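Long-range contact in response regulator (Pseudomonas putida, PDB 3HDV), which probably acts as a phosphorylation-controlled switch in two-component signalling, this chain being the receiver domain of a longer response regulator: residues B[58-63]-B[84-89]. Residues are numbered along the deposited sequence; the frame is centred on the assembly and turned at random.
Sequences TDLRMQ and IIVVSG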
ATOM      1  N   THR B  58      12.986   0.188  -3.491  1.00 27.19           N
ATOM      2  CA  THR B  58      13.408   0.022  -2.117  1.00 26.96           C
ATOM      3  C   THR B  58      13.407   1.291  -1.262  1.00 26.52           C
ATOM      4  O   THR B  58      13.651   2.393  -1.755  1.00 25.63           O
ATOM      5  CB  THR B  58      14.812  -0.676  -2.022  1.00 27.57           C
ATOM      6  OG1 THR B  58      15.065  -1.043  -0.661  1.00 25.85           O
ATOM      7  CG2 THR B  58      15.923   0.262  -2.469  1.00 26.51           C
ATOM      8  N   ASP B  59      13.094   1.121   0.024  1.00 28.23           N
ATOM      9  CA  ASP B  59      13.377   2.164   1.058  1.00 28.87           C
ATOM     10  C   ASP B  59      14.872   2.063   1.403  1.00 30.57           C
ATOM     11  O   ASP B  59      15.540   1.044   1.089  1.00 30.93           O
ATOM     12  CB  ASP B  59      12.469   1.967   2.299  1.00 28.98           C
ATOM     13  CG  ASP B  59      12.308   3.254   3.155  1.00 30.19           C
ATOM     14  OD1 ASP B  59      13.127   4.211   3.073  1.00 28.95           O
ATOM     15  OD2 ASP B  59      11.373   3.299   3.948  1.00 31.20           O
ATOM     16  N   LEU B  60      15.415   3.126   1.997  1.00 30.79           N
ATOM     17  CA  LEU B  60      16.765   3.171   2.502  1.00 31.64           C
ATOM     18  C   LEU B  60      16.768   2.817   3.992  1.00 32.62           C
ATOM     19  O   LEU B  60      17.681   2.191   4.490  1.00 32.26           O
ATOM     20  CB  LEU B  60      17.323   4.581   2.291  1.00 31.41           C
ATOM     21  CG  LEU B  60      17.649   4.931   0.821  1.00 30.87           C
ATOM     22  CD1 LEU B  60      18.338   6.280   0.860  1.00 32.70           C
ATOM     23  CD2 LEU B  60      18.538   3.871   0.078  1.00 30.35           C
ATOM     24  N   ARG B  61      15.704   3.221   4.670  1.00 33.60           N
ATOM     25  CA  ARG B  61      15.525   3.097   6.103  1.00 35.44           C
ATOM     26  C   ARG B  61      14.930   1.710   6.467  1.00 35.14           C
ATOM     27  O   ARG B  61      13.717   1.518   6.507  1.00 35.83           O
ATOM     28  CB  ARG B  61      14.580   4.235   6.464  1.00 36.23           C
ATOM     29  CG  ARG B  61      14.967   5.116   7.624  1.00 40.69           C
ATOM     30  CD  ARG B  61      16.258   5.942   7.564  1.00 38.76           C
ATOM     31  NE  ARG B  61      17.509   5.219   7.300  1.00 32.59           N
ATOM     32  CZ  ARG B  61      18.354   5.614   6.360  1.00 30.49           C
ATOM     33  NH1 ARG B  61      18.057   6.698   5.617  1.00 24.82           N
ATOM     34  NH2 ARG B  61      19.460   4.954   6.145  1.00 28.48           N
HETATM   35  N   MSE B  62      15.783   0.734   6.685  1.00 36.32           N
HETATM   36  CA  MSE B  62      15.311  -0.613   6.978  1.00 38.94           C
HETATM   37  C   MSE B  62      16.207  -1.270   7.986  1.00 38.07           C
HETATM   38  O   MSE B  62      17.389  -0.986   8.023  1.00 36.68           O
HETATM   39  CB  MSE B  62      15.248  -1.476   5.718  1.00 37.28           C
HETATM   40  CG  MSE B  62      14.287  -0.917   4.637  1.00 38.55           C
HETATM   41 SE   MSE B  62      14.139  -2.196   3.099  1.00 47.68          SE
HETATM   42  CE  MSE B  62      16.054  -2.286   2.584  1.00 27.98           C
ATOM     43  N   GLN B  63      15.598  -2.137   8.800  1.00 39.44           N
ATOM     44  CA  GLN B  63      16.304  -2.932   9.801  1.00 42.00           C
ATOM     45  C   GLN B  63      16.055  -4.397   9.490  1.00 41.54           C
ATOM     46  O   GLN B  63      14.917  -4.754   9.218  1.00 42.05           O
ATOM     47  CB  GLN B  63      15.782  -2.631  11.220  1.00 41.40           C
ATOM     48  CG  GLN B  63      15.933  -1.170  11.702  1.00 46.43           C
ATOM     49  CD  GLN B  63      17.388  -0.712  11.951  1.00 53.05           C
ATOM     50  OE1 GLN B  63      18.350  -1.381  11.553  1.00 56.33           O
ATOM     51  NE2 GLN B  63      17.546   0.440  12.631  1.00 53.03           N
ATOM     52  N   ILE B  84      16.894   0.048 -10.336  1.00 30.36           N
ATOM     53  CA  ILE B  84      16.492   0.296  -8.957  1.00 29.46           C
ATOM     54  C   ILE B  84      15.975   1.723  -8.850  1.00 28.53           C
ATOM     55  O   ILE B  84      16.616   2.669  -9.326  1.00 27.77           O
ATOM     56  CB  ILE B  84      17.672   0.069  -8.000  1.00 29.07           C
ATOM     57  CG1 ILE B  84      18.129  -1.391  -8.085  1.00 29.66           C
ATOM     58  CG2 ILE B  84      17.334   0.428  -6.523  1.00 27.42           C
ATOM     59  CD1 ILE B  84      19.399  -1.602  -7.272  1.00 28.97           C
ATOM     60  N   ILE B  85      14.802   1.845  -8.236  1.00 28.25           N
ATOM     61  CA  ILE B  85      14.200   3.133  -7.889  1.00 25.80           C
ATOM     62  C   ILE B  85      14.166   3.156  -6.321  1.00 26.00           C
ATOM     63  O   ILE B  85      13.667   2.234  -5.676  1.00 24.71           O
ATOM     64  CB  ILE B  85      12.771   3.285  -8.441  1.00 26.00           C
ATOM     65  CG1 ILE B  85      12.757   3.333  -9.970  1.00 24.80           C
ATOM     66  CG2 ILE B  85      12.075   4.582  -7.804  1.00 25.03           C
ATOM     67  CD1 ILE B  85      11.381   3.173 -10.549  1.00 28.08           C
ATOM     68  N   VAL B  86      14.751   4.195  -5.744  1.00 25.72           N
ATOM     69  CA  VAL B  86      14.744   4.406  -4.282  1.00 24.43           C
ATOM     70  C   VAL B  86      13.527   5.269  -3.943  1.00 24.89           C
ATOM     71  O   VAL B  86      13.308   6.321  -4.576  1.00 24.41           O
ATOM     72  CB  VAL B  86      16.049   5.038  -3.834  1.00 24.95           C
ATOM     73  CG1 VAL B  86      15.967   5.560  -2.347  1.00 23.67           C
ATOM     74  CG2 VAL B  86      17.217   3.941  -3.987  1.00 24.45           C
ATOM     75  N   VAL B  87      12.722   4.780  -3.010  1.00 25.09           N
ATOM     76  CA  VAL B  87      11.667   5.587  -2.362  1.00 26.45           C
ATOM     77  C   VAL B  87      11.953   5.677  -0.865  1.00 27.70           C
ATOM     78  O   VAL B  87      11.663   4.741  -0.120  1.00 27.21           O
ATOM     79  CB  VAL B  87      10.254   5.081  -2.717  1.00 27.15           C
ATOM     80  CG1 VAL B  87       9.174   6.006  -2.087  1.00 28.49           C
ATOM     81  CG2 VAL B  87      10.068   5.082  -4.305  1.00 23.53           C
ATOM     82  N   SER B  88      12.479   6.827  -0.415  1.00 27.49           N
ATOM     83  CA  SER B  88      13.071   6.905   0.921  1.00 29.99           C
ATOM     84  C   SER B  88      12.330   7.692   1.996  1.00 31.40           C
ATOM     85  O   SER B  88      11.810   8.810   1.737  1.00 29.83           O
ATOM     86  CB  SER B  88      14.447   7.529   0.779  1.00 30.84           C
ATOM     87  OG  SER B  88      15.127   7.464   1.999  1.00 34.62           O
ATOM     88  N   GLY B  89      12.327   7.125   3.211  1.00 32.42           N
ATOM     89  CA  GLY B  89      12.057   7.901   4.421  1.00 35.66           C
ATOM     90  C   GLY B  89      13.193   8.873   4.728  1.00 36.61           C
ATOM     91  O   GLY B  89      13.967   9.216   3.841  1.00 37.36           O
TER
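Thr-58 and Val-86 pair in parallel, their CA atoms 5.1 Å apart, at the C-terminal ends of the parallel strands of the CheY-like receiver fold, where the third strand ends beside the last residues of the fourth. Two hydrogen bonds define the register: Thr-58 N gives to Ile-85 O (3.1 Å), and Thr-58 O accepts from Val-87 N (2.9 Å). Past this bridge the backbone of 58-63 turns into a loop, and the remaining hydrogen bond between the segments uses a side-chain acceptor. Asp-59, the predicted phosphorylation site, is unmodified; its CG stands anti to the backbone N (chi1 -158°), which brings OD1 to Gly-89 N at 3.0 Å, a nearly straight bond (167°) on the syn side but tilted out of the carboxylate plane. The same oxygen accepts from Leu-60 N on the anti side, somewhat out of plane, and, above that plane, from Arg-61 N in an Asx turn. Three backbone donors thus restrain the carboxylate's rotation. The Thr-58 and Val-86 side chains lie side by side, CG2 to CG2, against helix 67-75. Leu-60 crosses Val-86 at about a right angle, its CG 3.6 Å from Val-86 CG1, and both side chains also touch Phe-107 and Val-99. Ser-88 OG lies 3.6 Å from Leu-60 CD1 while donating to Gly-89 O at 2.8 Å from above that carbonyl's plane.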